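Local coordinates for protein endo-beta-mannanase (Rhizomucor miehei, PDB 4QP0) that probably catalyses the random hydrolysis of beta-1,4-mannosidic linkages in mannans, galactomannans and glucomannans, as a secreted glycoside hydrolase of family 5, at residues Tyr231-Gly236 / Ser271-Lys276; Thr312-Asp317 / Ala353-Lys358; Leu29-Gln34 / Asp62-Gln67. One frame throughout, in Å; residues are numbered along the deposited sequence.

Contact 1: residues Tyr231-Gly236 / Ser271-Lys276; sequences YEYNGG and SVQWIK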
ATOM      1  N   TYR A 231      -2.947 -12.980 -17.049  1.00 33.45           N
ATOM      2  CA  TYR A 231      -3.575 -11.672 -16.845  1.00 33.05           C
ATOM      3  C   TYR A 231      -2.633 -10.685 -16.143  1.00 32.54           C
ATOM      4  O   TYR A 231      -2.671  -9.473 -16.386  1.00 32.11           O
ATOM      5  CB  TYR A 231      -4.853 -11.870 -16.023  1.00 33.06           C
ATOM      6  CG  TYR A 231      -5.773 -10.671 -15.910  1.00 32.73           C
ATOM      7  CD1 TYR A 231      -6.456 -10.184 -17.018  1.00 32.11           C
ATOM      8  CD2 TYR A 231      -5.990 -10.052 -14.674  1.00 32.68           C
ATOM      9  CE1 TYR A 231      -7.311  -9.098 -16.908  1.00 31.71           C
ATOM     10  CE2 TYR A 231      -6.842  -8.971 -14.553  1.00 31.73           C
ATOM     11  CZ  TYR A 231      -7.496  -8.500 -15.675  1.00 31.97           C
ATOM     12  OH  TYR A 231      -8.344  -7.433 -15.562  1.00 32.49           O
ATOM     13  N   GLU A 232      -1.780 -11.239 -15.289  1.00 30.83           N
ATOM     14  CA  GLU A 232      -0.837 -10.492 -14.463  1.00 29.20           C
ATOM     15  C   GLU A 232       0.394  -9.994 -15.240  1.00 28.87           C
ATOM     16  O   GLU A 232       1.140  -9.142 -14.746  1.00 29.55           O
ATOM     17  CB  GLU A 232      -0.399 -11.371 -13.273  1.00 28.08           C
ATOM     18  CG  GLU A 232      -1.513 -11.717 -12.287  1.00 26.22           C
ATOM     19  CD  GLU A 232      -2.496 -12.746 -12.826  1.00 26.32           C
ATOM     20  OE1 GLU A 232      -2.180 -13.407 -13.844  1.00 26.59           O
ATOM     21  OE2 GLU A 232      -3.586 -12.900 -12.228  1.00 25.04           O
ATOM     22  N   TYR A 233       0.596 -10.514 -16.452  1.00 28.93           N
ATOM     23  CA  TYR A 233       1.761 -10.170 -17.278  1.00 28.53           C
ATOM     24  C   TYR A 233       1.448  -9.448 -18.589  1.00 29.47           C
ATOM     25  O   TYR A 233       2.330  -8.798 -19.161  1.00 29.10           O
ATOM     26  CB  TYR A 233       2.537 -11.427 -17.620  1.00 28.62           C
ATOM     27  CG  TYR A 233       3.390 -11.975 -16.506  1.00 28.19           C
ATOM     28  CD1 TYR A 233       4.683 -11.512 -16.314  1.00 27.67           C
ATOM     29  CD2 TYR A 233       2.915 -12.980 -15.666  1.00 28.83           C
ATOM     30  CE1 TYR A 233       5.482 -12.016 -15.305  1.00 28.72           C
ATOM     31  CE2 TYR A 233       3.712 -13.504 -14.653  1.00 29.82           C
ATOM     32  CZ  TYR A 233       4.995 -13.011 -14.478  1.00 29.09           C
ATOM     33  OH  TYR A 233       5.800 -13.510 -13.486  1.00 29.59           O
ATOM     34  N   ASN A 234       0.213  -9.563 -19.074  1.00 31.03           N
ATOM     35  CA  ASN A 234      -0.111  -9.117 -20.431  1.00 32.88           C
ATOM     36  C   ASN A 234      -0.877  -7.791 -20.549  1.00 33.35           C
ATOM     37  O   ASN A 234      -1.319  -7.420 -21.637  1.00 33.25           O
ATOM     38  CB  ASN A 234      -0.823 -10.235 -21.214  1.00 34.52           C
ATOM     39  CG  ASN A 234      -2.252 -10.477 -20.754  1.00 35.51           C
ATOM     40  OD1 ASN A 234      -2.888  -9.621 -20.123  1.00 37.09           O
ATOM     41  ND2 ASN A 234      -2.773 -11.652 -21.081  1.00 35.53           N
ATOM     42  N   GLY A 235      -1.038  -7.092 -19.435  1.00 33.69           N
ATOM     43  CA  GLY A 235      -1.720  -5.810 -19.433  1.00 35.79           C
ATOM     44  C   GLY A 235      -3.229  -5.892 -19.531  1.00 37.33           C
ATOM     45  O   GLY A 235      -3.884  -4.901 -19.843  1.00 38.57           O
ATOM     46  N   GLY A 236      -3.782  -7.069 -19.254  1.00 37.58           N
ATOM     47  CA  GLY A 236      -5.229  -7.261 -19.268  1.00 37.52           C
ATOM     48  C   GLY A 236      -5.960  -6.435 -18.225  1.00 36.88           C
ATOM     49  O   GLY A 236      -7.091  -5.989 -18.460  1.00 37.31           O
ATOM     50  N   SER A 271       4.773 -18.393  -8.472  1.00 28.75           N
ATOM     51  CA  SER A 271       4.944 -17.379  -7.443  1.00 28.30           C
ATOM     52  C   SER A 271       6.400 -16.977  -7.265  1.00 28.61           C
ATOM     53  O   SER A 271       6.704 -15.790  -7.159  1.00 28.47           O
ATOM     54  CB  SER A 271       4.352 -17.855  -6.112  1.00 28.29           C
ATOM     55  OG  SER A 271       2.934 -17.864  -6.156  1.00 28.32           O
ATOM     56  N   VAL A 272       7.292 -17.966  -7.219  1.00 28.00           N
ATOM     57  CA  VAL A 272       8.714 -17.691  -7.176  1.00 27.37           C
ATOM     58  C   VAL A 272       9.111 -16.922  -8.429  1.00 26.63           C
ATOM     59  O   VAL A 272       9.813 -15.921  -8.351  1.00 27.32           O
ATOM     60  CB  VAL A 272       9.547 -18.978  -7.086  1.00 27.49           C
ATOM     61  CG1 VAL A 272      11.021 -18.666  -7.286  1.00 27.43           C
ATOM     62  CG2 VAL A 272       9.325 -19.671  -5.752  1.00 28.60           C
ATOM     63  N   GLN A 273       8.666 -17.394  -9.586  1.00 27.11           N
ATOM     64  CA  GLN A 273       8.926 -16.681 -10.843  1.00 28.01           C
ATOM     65  C   GLN A 273       8.403 -15.239 -10.809  1.00 26.99           C
ATOM     66  O   GLN A 273       9.016 -14.346 -11.384  1.00 27.96           O
ATOM     67  CB  GLN A 273       8.344 -17.440 -12.044  1.00 28.96           C
ATOM     68  CG  GLN A 273       8.677 -16.821 -13.393  1.00 30.45           C
ATOM     69  CD  GLN A 273      10.072 -17.187 -13.864  1.00 30.68           C
ATOM     70  OE1 GLN A 273      10.304 -18.316 -14.291  1.00 32.62           O
ATOM     71  NE2 GLN A 273      10.999 -16.231 -13.814  1.00 29.86           N
ATOM     72  N   TRP A 274       7.289 -15.023 -10.118  1.00 26.19           N
ATOM     73  CA  TRP A 274       6.663 -13.701 -10.000  1.00 26.68           C
ATOM     74  C   TRP A 274       7.530 -12.720  -9.248  1.00 26.98           C
ATOM     75  O   TRP A 274       7.660 -11.552  -9.661  1.00 25.33           O
ATOM     76  CB  TRP A 274       5.317 -13.864  -9.307  1.00 26.87           C
ATOM     77  CG  TRP A 274       4.483 -12.616  -9.118  1.00 26.00           C
ATOM     78  CD1 TRP A 274       4.104 -12.031  -7.916  1.00 25.65           C
ATOM     79  CD2 TRP A 274       3.846 -11.794 -10.156  1.00 25.46           C
ATOM     80  NE1 TRP A 274       3.312 -10.930  -8.132  1.00 25.10           N
ATOM     81  CE2 TRP A 274       3.122 -10.728  -9.448  1.00 25.66           C
ATOM     82  CE3 TRP A 274       3.809 -11.825 -11.539  1.00 26.10           C
ATOM     83  CZ2 TRP A 274       2.401  -9.747 -10.125  1.00 25.52           C
ATOM     84  CZ3 TRP A 274       3.073 -10.830 -12.213  1.00 26.13           C
ATOM     85  CH2 TRP A 274       2.393  -9.817 -11.517  1.00 25.66           C
ATOM     86  N   ILE A 275       8.124 -13.184  -8.142  1.00 25.79           N
ATOM     87  CA  ILE A 275       9.048 -12.378  -7.336  1.00 26.33           C
ATOM     88  C   ILE A 275      10.303 -12.057  -8.149  1.00 27.41           C
ATOM     89  O   ILE A 275      10.648 -10.888  -8.331  1.00 27.21           O
ATOM     90  CB  ILE A 275       9.441 -13.091  -6.008  1.00 26.94           C
ATOM     91  CG1 ILE A 275       8.211 -13.306  -5.121  1.00 26.30           C
ATOM     92  CG2 ILE A 275      10.505 -12.302  -5.247  1.00 26.46           C
ATOM     93  CD1 ILE A 275       8.331 -14.480  -4.176  1.00 25.63           C
ATOM     94  N   LYS A 276      10.978 -13.102  -8.632  1.00 29.35           N
ATOM     95  CA  LYS A 276      12.169 -12.962  -9.478  1.00 29.24           C
ATOM     96  C   LYS A 276      11.934 -11.924 -10.582  1.00 28.84           C
ATOM     97  O   LYS A 276      12.781 -11.058 -10.814  1.00 28.11           O
ATOM     98  CB  LYS A 276      12.559 -14.310 -10.093  1.00 29.96           C
ATOM     99  CG  LYS A 276      13.155 -15.313  -9.118  1.00 32.29           C
ATOM    100  CD  LYS A 276      13.131 -16.731  -9.668  1.00 33.93           C
ATOM    101  CE  LYS A 276      14.418 -17.123 -10.374  1.00 35.16           C
ATOM    102  NZ  LYS A 276      14.390 -16.827 -11.831  1.00 36.31           N
TER
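Tyr233 and Trp274 form a T-shaped aromatic pair that ties the long loop after strand 214-216 to helix 270-284 of the TIM barrel. The six-membered ring of Trp274 presents its edge to the Tyr233 face: the planes stand at 85° and the centroids are 5.1 Å apart. Trp274 CZ3 sits 3.6 Å above the tyrosine plane but offset toward its rim, while CE3 comes 3.4 Å from Tyr233 CZ. With its CG anti to the backbone N (chi1 -178°), the tryptophan is carried out from the helix to the loop.

Glu232 adds a second, smaller set of contacts to the indole edge. Its CB packs 3.6 Å from Trp274 CH2, and its carbonyl O lies in the indole plane, 3.5 Å from that same CH2, where the C-H edge probably offers a favourable electrostatic surface.

Partners outside the pair hold both rings: Trp274 NE1 donates a hydrogen bond to His256 O, and Trp270 stacks on the indole, which together should restrict its rotation. The hydrogen bond between Tyr233 OH and Asp277 OD2 probably steadies the phenol, whose oxygen rests at the indole edge 3.3 Å from Trp274 CE3.

Contact 2: residues Thr312-Asp317 / Ala353-Lys358; sequences TVEDED and ADAMAK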
ATOM      1  N   THR A 312      13.679 -16.387  -1.837  1.00 33.29           N
ATOM      2  CA  THR A 312      13.752 -15.763  -3.167  1.00 33.37           C
ATOM      3  C   THR A 312      14.041 -14.267  -3.064  1.00 33.18           C
ATOM      4  O   THR A 312      14.912 -13.758  -3.765  1.00 32.92           O
ATOM      5  CB  THR A 312      12.460 -15.989  -3.985  1.00 33.78           C
ATOM      6  OG1 THR A 312      12.194 -17.394  -4.058  1.00 34.62           O
ATOM      7  CG2 THR A 312      12.591 -15.426  -5.400  1.00 32.02           C
ATOM      8  N   VAL A 313      13.317 -13.582  -2.176  1.00 34.82           N
ATOM      9  CA  VAL A 313      13.480 -12.134  -1.949  1.00 33.54           C
ATOM     10  C   VAL A 313      14.903 -11.793  -1.496  1.00 33.28           C
ATOM     11  O   VAL A 313      15.480 -10.779  -1.932  1.00 32.38           O
ATOM     12  CB  VAL A 313      12.432 -11.600  -0.948  1.00 33.40           C
ATOM     13  CG1 VAL A 313      12.861 -10.270  -0.356  1.00 33.51           C
ATOM     14  CG2 VAL A 313      11.076 -11.455  -1.622  1.00 33.95           C
ATOM     15  N   GLU A 314      15.454 -12.644  -0.625  1.00 32.09           N
ATOM     16  CA  GLU A 314      16.846 -12.546  -0.182  1.00 32.32           C
ATOM     17  C   GLU A 314      17.825 -12.656  -1.354  1.00 31.41           C
ATOM     18  O   GLU A 314      18.578 -11.725  -1.620  1.00 31.13           O
ATOM     19  CB  GLU A 314      17.148 -13.615   0.885  1.00 33.59           C
ATOM     20  CG  GLU A 314      16.782 -13.175   2.297  1.00 34.75           C
ATOM     21  CD  GLU A 314      16.315 -14.308   3.196  1.00 36.79           C
ATOM     22  OE1 GLU A 314      16.853 -15.436   3.107  1.00 37.95           O
ATOM     23  OE2 GLU A 314      15.404 -14.060   4.013  1.00 37.68           O
ATOM     24  N   ASP A 315      17.788 -13.785  -2.062  1.00 32.11           N
ATOM     25  CA  ASP A 315      18.718 -14.072  -3.160  1.00 32.61           C
ATOM     26  C   ASP A 315      18.599 -13.117  -4.351  1.00 32.34           C
ATOM     27  O   ASP A 315      19.601 -12.792  -4.992  1.00 32.21           O
ATOM     28  CB  ASP A 315      18.533 -15.512  -3.645  1.00 33.74           C
ATOM     29  CG  ASP A 315      18.815 -16.537  -2.562  1.00 35.43           C
ATOM     30  OD1 ASP A 315      19.460 -16.189  -1.552  1.00 34.29           O
ATOM     31  OD2 ASP A 315      18.395 -17.702  -2.727  1.00 37.52           O
ATOM     32  N   GLU A 316      17.377 -12.690  -4.657  1.00 31.27           N
ATOM     33  CA  GLU A 316      17.144 -11.784  -5.774  1.00 31.64           C
ATOM     34  C   GLU A 316      17.498 -10.348  -5.399  1.00 32.55           C
ATOM     35  O   GLU A 316      17.520  -9.468  -6.264  1.00 34.60           O
ATOM     36  CB  GLU A 316      15.692 -11.874  -6.264  1.00 31.28           C
ATOM     37  CG  GLU A 316      15.319 -13.151  -7.021  1.00 31.47           C
ATOM     38  CD  GLU A 316      16.163 -13.414  -8.269  1.00 33.15           C
ATOM     39  OE1 GLU A 316      16.548 -12.453  -8.973  1.00 33.88           O
ATOM     40  OE2 GLU A 316      16.441 -14.599  -8.561  1.00 34.53           O
ATOM     41  N   ASP A 317      17.769 -10.124  -4.109  1.00 32.27           N
ATOM     42  CA  ASP A 317      18.161  -8.816  -3.573  1.00 33.29           C
ATOM     43  C   ASP A 317      17.033  -7.773  -3.714  1.00 32.78           C
ATOM     44  O   ASP A 317      17.277  -6.580  -3.965  1.00 30.00           O
ATOM     45  CB  ASP A 317      19.459  -8.332  -4.240  1.00 37.97           C
ATOM     46  CG  ASP A 317      20.408  -7.665  -3.264  1.00 41.83           C
ATOM     47  OD1 ASP A 317      20.930  -8.366  -2.368  1.00 44.72           O
ATOM     48  OD2 ASP A 317      20.649  -6.445  -3.406  1.00 43.40           O
ATOM     49  N   ALA A 353      12.689 -11.502   8.849  1.00 34.08           N
ATOM     50  CA  ALA A 353      12.793 -10.121   9.326  1.00 34.67           C
ATOM     51  C   ALA A 353      14.229  -9.801   9.742  1.00 35.76           C
ATOM     52  O   ALA A 353      14.779  -8.768   9.344  1.00 35.59           O
ATOM     53  CB  ALA A 353      11.823  -9.871  10.471  1.00 33.87           C
ATOM     54  N   ASP A 354      14.832 -10.709  10.516  1.00 36.52           N
ATOM     55  CA  ASP A 354      16.230 -10.596  10.949  1.00 37.54           C
ATOM     56  C   ASP A 354      17.213 -10.598   9.780  1.00 35.83           C
ATOM     57  O   ASP A 354      18.187  -9.849   9.790  1.00 37.54           O
ATOM     58  CB  ASP A 354      16.595 -11.723  11.932  1.00 39.27           C
ATOM     59  CG  ASP A 354      15.705 -11.741  13.171  1.00 42.51           C
ATOM     60  OD1 ASP A 354      15.452 -10.664  13.764  1.00 45.32           O
ATOM     61  OD2 ASP A 354      15.255 -12.839  13.556  1.00 44.14           O
ATOM     62  N   ALA A 355      16.951 -11.437   8.780  1.00 34.26           N
ATOM     63  CA  ALA A 355      17.825 -11.558   7.617  1.00 33.89           C
ATOM     64  C   ALA A 355      17.820 -10.294   6.748  1.00 34.41           C
ATOM     65  O   ALA A 355      18.858  -9.913   6.209  1.00 35.14           O
ATOM     66  CB  ALA A 355      17.461 -12.790   6.799  1.00 33.05           C
ATOM     67  N   MET A 356      16.663  -9.645   6.617  1.00 32.26           N
ATOM     68  CA  MET A 356      16.605  -8.351   5.948  1.00 32.88           C
ATOM     69  C   MET A 356      17.243  -7.253   6.800  1.00 33.52           C
ATOM     70  O   MET A 356      17.935  -6.385   6.276  1.00 34.16           O
ATOM     71  CB  MET A 356      15.162  -7.973   5.589  1.00 32.54           C
ATOM     72  CG  MET A 356      14.476  -8.943   4.641  1.00 31.84           C
ATOM     73  SD  MET A 356      15.186  -8.961   2.985  1.00 32.04           S
ATOM     74  CE  MET A 356      14.174  -7.706   2.188  1.00 29.04           C
ATOM     75  N   ALA A 357      17.007  -7.297   8.112  1.00 34.55           N
ATOM     76  CA  ALA A 357      17.618  -6.352   9.052  1.00 34.54           C
ATOM     77  C   ALA A 357      19.141  -6.390   8.967  1.00 35.46           C
ATOM     78  O   ALA A 357      19.802  -5.347   8.992  1.00 34.79           O
ATOM     79  CB  ALA A 357      17.167  -6.656  10.474  1.00 34.10           C
ATOM     80  N   LYS A 358      19.676  -7.605   8.861  1.00 37.06           N
ATOM     81  CA  LYS A 358      21.113  -7.859   8.813  1.00 38.91           C
ATOM     82  C   LYS A 358      21.767  -7.369   7.511  1.00 40.14           C
ATOM     83  O   LYS A 358      22.886  -6.868   7.540  1.00 40.97           O
ATOM     84  CB  LYS A 358      21.378  -9.357   9.039  1.00 38.92           C
ATOM     85  CG  LYS A 358      22.837  -9.741   9.251  1.00 40.20           C
TER
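Glu314 and Met356 are the residues whose CA atoms lie nearest across the two segments, with Glu314 CA 7.4 Å from Met356 CA; each of them touches a different partner across the gap. Segment 353-358 is helical throughout, near the C-terminal end of the chain. Segment 312-317 carries the end of helix 299-315 and the turn that closes it, a Schellman motif: Asp317 takes a positive phi of 65° and its N reaches back 3.1 Å to Glu314 O.

The apolar half of the contact is a single methyl-to-methyl meeting, Val313 CG1 against Met356 CE at 3.8 Å, with the two side chains crossing at about a right angle. Met356 reaches it by bending twice, at chi2 (-67°) and again at chi3 (-91°), so that its terminal methyl turns toward the valine branch. Both residues are buried.

Beside it a carboxylate oxygen packs on a methyl. Glu314 reaches across to helix 345-358, its chain bent at chi2, and OE2 lies 3.7 Å from Ala355 CB. That oxygen is not left to a methyl alone, since it is also hydrogen-bonded to His352 ND1, and this bond probably sets the direction of the carboxylate.

Helix 299-315 is the connection of a beta-alpha-beta crossover between the parallel strands 289-294 and 320-323, and helix 345-358 follows the second of these as the last helix of the barrel. Val313 and Met356 both rest on Asp321 of strand 320-323, Met356 also reaches Tyr20 of strand 17-25, and Thr312 turns to helix 270-284.

Contact 3: residues Leu29-Gln34 / Asp62-Gln67; sequences LMTSDQ and DSVWFQ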
ATOM      1  N   LEU A  29      -5.711  -0.120  11.232  1.00 35.54           N
ATOM      2  CA  LEU A  29      -5.211   0.771  12.279  1.00 35.32           C
ATOM      3  C   LEU A  29      -6.143   1.964  12.496  1.00 37.47           C
ATOM      4  O   LEU A  29      -6.391   2.368  13.637  1.00 37.45           O
ATOM      5  CB  LEU A  29      -3.775   1.222  11.988  1.00 34.19           C
ATOM      6  CG  LEU A  29      -2.674   0.314  12.561  1.00 33.83           C
ATOM      7  CD1 LEU A  29      -1.304   0.672  11.994  1.00 31.71           C
ATOM      8  CD2 LEU A  29      -2.650   0.358  14.085  1.00 32.89           C
ATOM      9  N   MET A  30      -6.675   2.493  11.393  1.00 38.06           N
ATOM     10  CA  MET A  30      -7.611   3.614  11.417  1.00 39.17           C
ATOM     11  C   MET A  30      -8.911   3.388  12.218  1.00 40.11           C
ATOM     12  O   MET A  30      -9.618   4.342  12.527  1.00 39.16           O
ATOM     13  CB  MET A  30      -7.922   4.083   9.983  1.00 39.53           C
ATOM     14  CG  MET A  30      -8.613   3.062   9.095  1.00 39.56           C
ATOM     15  SD  MET A  30      -9.149   3.827   7.550  1.00 44.92           S
ATOM     16  CE  MET A  30      -9.851   2.418   6.695  1.00 41.68           C
ATOM     17  N   THR A  31      -9.231   2.137  12.549  1.00 41.83           N
ATOM     18  CA  THR A  31     -10.466   1.839  13.286  1.00 41.00           C
ATOM     19  C   THR A  31     -10.204   1.227  14.650  1.00 40.35           C
ATOM     20  O   THR A  31     -11.136   0.984  15.416  1.00 41.99           O
ATOM     21  CB  THR A  31     -11.416   0.905  12.501  1.00 40.37           C
ATOM     22  OG1 THR A  31     -10.752  -0.336  12.215  1.00 38.64           O
ATOM     23  CG2 THR A  31     -11.903   1.569  11.206  1.00 38.78           C
ATOM     24  N   SER A  32      -8.935   0.975  14.945  1.00 40.53           N
ATOM     25  CA  SER A  32      -8.553   0.296  16.171  1.00 40.14           C
ATOM     26  C   SER A  32      -8.588   1.229  17.369  1.00 40.59           C
ATOM     27  O   SER A  32      -8.277   2.417  17.248  1.00 39.34           O
ATOM     28  CB  SER A  32      -7.155  -0.308  16.029  1.00 41.23           C
ATOM     29  OG  SER A  32      -7.151  -1.351  15.072  1.00 41.95           O
ATOM     30  N   ASP A  33      -8.952   0.686  18.531  1.00 40.86           N
ATOM     31  CA  ASP A  33      -8.834   1.438  19.774  1.00 40.05           C
ATOM     32  C   ASP A  33      -7.359   1.609  20.114  1.00 39.21           C
ATOM     33  O   ASP A  33      -6.507   0.919  19.557  1.00 37.68           O
ATOM     34  CB  ASP A  33      -9.646   0.813  20.925  1.00 41.42           C
ATOM     35  CG  ASP A  33      -8.982  -0.413  21.549  1.00 41.74           C
ATOM     36  OD1 ASP A  33      -7.759  -0.418  21.812  1.00 43.91           O
ATOM     37  OD2 ASP A  33      -9.718  -1.375  21.831  1.00 42.29           O
ATOM     38  N   GLN A  34      -7.072   2.535  21.021  1.00 39.27           N
ATOM     39  CA  GLN A  34      -5.711   2.982  21.266  1.00 37.56           C
ATOM     40  C   GLN A  34      -4.805   1.887  21.824  1.00 38.12           C
ATOM     41  O   GLN A  34      -3.650   1.770  21.418  1.00 37.28           O
ATOM     42  CB  GLN A  34      -5.712   4.245  22.133  1.00 36.76           C
ATOM     43  CG  GLN A  34      -6.487   5.394  21.478  1.00 35.14           C
ATOM     44  CD  GLN A  34      -5.951   6.778  21.800  1.00 33.46           C
ATOM     45  OE1 GLN A  34      -5.542   7.058  22.919  1.00 30.65           O
ATOM     46  NE2 GLN A  34      -5.977   7.665  20.808  1.00 34.71           N
ATOM     47  N   ASP A  62     -19.716   5.586   8.706  1.00 38.30           N
ATOM     48  CA  ASP A  62     -19.612   4.724   9.881  1.00 38.99           C
ATOM     49  C   ASP A  62     -18.976   5.514  11.022  1.00 38.55           C
ATOM     50  O   ASP A  62     -18.704   6.712  10.877  1.00 37.03           O
ATOM     51  CB  ASP A  62     -18.800   3.460   9.572  1.00 41.39           C
ATOM     52  CG  ASP A  62     -19.600   2.413   8.797  1.00 43.95           C
ATOM     53  OD1 ASP A  62     -20.787   2.185   9.131  1.00 44.69           O
ATOM     54  OD2 ASP A  62     -19.035   1.805   7.858  1.00 43.21           O
ATOM     55  N   SER A  63     -18.735   4.832  12.145  1.00 38.56           N
ATOM     56  CA  SER A  63     -18.160   5.433  13.351  1.00 37.67           C
ATOM     57  C   SER A  63     -16.880   6.224  13.069  1.00 36.03           C
ATOM     58  O   SER A  63     -16.674   7.295  13.638  1.00 34.87           O
ATOM     59  CB  SER A  63     -17.888   4.352  14.399  1.00 40.33           C
ATOM     60  OG  SER A  63     -19.019   3.513  14.564  1.00 43.88           O
ATOM     61  N   VAL A  64     -16.030   5.681  12.196  1.00 34.55           N
ATOM     62  CA  VAL A  64     -14.820   6.363  11.735  1.00 33.75           C
ATOM     63  C   VAL A  64     -14.991   6.694  10.260  1.00 33.28           C
ATOM     64  O   VAL A  64     -15.326   5.823   9.461  1.00 35.02           O
ATOM     65  CB  VAL A  64     -13.551   5.494  11.945  1.00 33.53           C
ATOM     66  CG1 VAL A  64     -12.298   6.208  11.464  1.00 33.23           C
ATOM     67  CG2 VAL A  64     -13.397   5.115  13.412  1.00 32.99           C
ATOM     68  N   TRP A  65     -14.798   7.958   9.903  1.00 32.07           N
ATOM     69  CA  TRP A  65     -14.763   8.348   8.495  1.00 32.08           C
ATOM     70  C   TRP A  65     -13.793   9.466   8.288  1.00 32.65           C
ATOM     71  O   TRP A  65     -13.627  10.313   9.168  1.00 33.62           O
ATOM     72  CB  TRP A  65     -16.147   8.724   7.978  1.00 31.55           C
ATOM     73  CG  TRP A  65     -16.764   9.950   8.617  1.00 32.33           C
ATOM     74  CD1 TRP A  65     -17.467  10.021   9.822  1.00 33.42           C
ATOM     75  CD2 TRP A  65     -16.778  11.330   8.091  1.00 31.77           C
ATOM     76  NE1 TRP A  65     -17.894  11.304  10.072  1.00 32.51           N
ATOM     77  CE2 TRP A  65     -17.517  12.138   9.076  1.00 32.33           C
ATOM     78  CE3 TRP A  65     -16.272  11.950   6.957  1.00 32.11           C
ATOM     79  CZ2 TRP A  65     -17.725  13.501   8.903  1.00 31.29           C
ATOM     80  CZ3 TRP A  65     -16.489  13.324   6.795  1.00 32.22           C
ATOM     81  CH2 TRP A  65     -17.198  14.079   7.745  1.00 31.51           C
ATOM     82  N   PHE A  66     -13.117   9.465   7.139  1.00 32.34           N
ATOM     83  CA  PHE A  66     -12.220  10.568   6.774  1.00 33.25           C
ATOM     84  C   PHE A  66     -12.814  11.456   5.684  1.00 33.16           C
ATOM     85  O   PHE A  66     -12.563  12.657   5.666  1.00 34.19           O
ATOM     86  CB  PHE A  66     -10.821  10.075   6.364  1.00 30.54           C
ATOM     87  CG  PHE A  66     -10.123   9.252   7.418  1.00 29.43           C
ATOM     88  CD1 PHE A  66     -10.380   9.444   8.771  1.00 29.10           C
ATOM     89  CD2 PHE A  66      -9.177   8.294   7.051  1.00 29.07           C
ATOM     90  CE1 PHE A  66      -9.729   8.677   9.732  1.00 28.21           C
ATOM     91  CE2 PHE A  66      -8.528   7.526   8.010  1.00 27.98           C
ATOM     92  CZ  PHE A  66      -8.802   7.722   9.352  1.00 27.46           C
ATOM     93  N   GLN A  67     -13.574  10.849   4.772  1.00 34.41           N
ATOM     94  CA  GLN A  67     -14.307  11.584   3.735  1.00 37.52           C
ATOM     95  C   GLN A  67     -15.748  11.111   3.662  1.00 39.30           C
ATOM     96  O   GLN A  67     -16.072  10.004   4.096  1.00 40.55           O
ATOM     97  CB  GLN A  67     -13.682  11.385   2.362  1.00 37.07           C
ATOM     98  CG  GLN A  67     -12.507  12.275   2.038  1.00 37.11           C
ATOM     99  CD  GLN A  67     -11.728  11.752   0.845  1.00 38.25           C
ATOM    100  OE1 GLN A  67     -11.192  10.635   0.869  1.00 39.01           O
ATOM    101  NE2 GLN A  67     -11.654  12.556  -0.203  1.00 37.08           N
TER
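Met30 is the residue around which the contact closes, meeting both Val64 and Phe66 where two loops that follow strands of the TIM barrel come together, the first of them opening in a 3-10 turn. Its backbone and its side chain each take one partner. Met30 O stands 3.4 Å from Val64 CG1, the shortest approach between the segments. On the side-chain branch, Met30 CB packs 3.8 Å from Phe66 CZ, and SD makes a Met-aromatic contact with the same ring: 4.7 Å from its centroid and 51° off the normal, an oblique placement. A chi1 of 63° holds Met30 CG between the backbone N and the carbonyl carbon, and the extended chain beyond it takes SD past Phe66 CE2. All three residues are buried.

The looser margin belongs to Thr31, which is partly exposed. Its CG2 comes no nearer than 4.3 Å to Val64 CB, while OG1 is engaged within its own loop by a hydrogen bond with Tyr28 O.

Segment 29-34 leads from strand 17-25 into helix 34-47, whose start Asp33 caps through OD1 to Asn36 N. Segment 62-67 leads from strand 51-55 toward the antiparallel hairpin of strands 67-70 and 75-78. Helix 87-98 backs the second loop, with Arg88 against Val64 and Ile89 against Phe66, and Tyr145 of helix 136-151 also touches the phenylalanine.

Contacts 1 and 2 are neighbours on the periphery of the chain, their centres 21 Å apart, and they touch: Lys276 CG lies 3.4 Å from Glu316 OE2, and Val272 CG1 3.7 Å from Thr312 OG1. Contact 3 lies across the chain's centre from both, 34 Å away between centres; its nearest atoms are about 24 Å from contact 1 and about 17 Å from contact 2. In family 5 barrels the active site lies at the C-terminal ends of the strands. The loops of contact 3 and, more remotely in sequence, the 231-236 loop follow such ends, which does not by itself place them in the cleft; contact 2 joins surrounding helices.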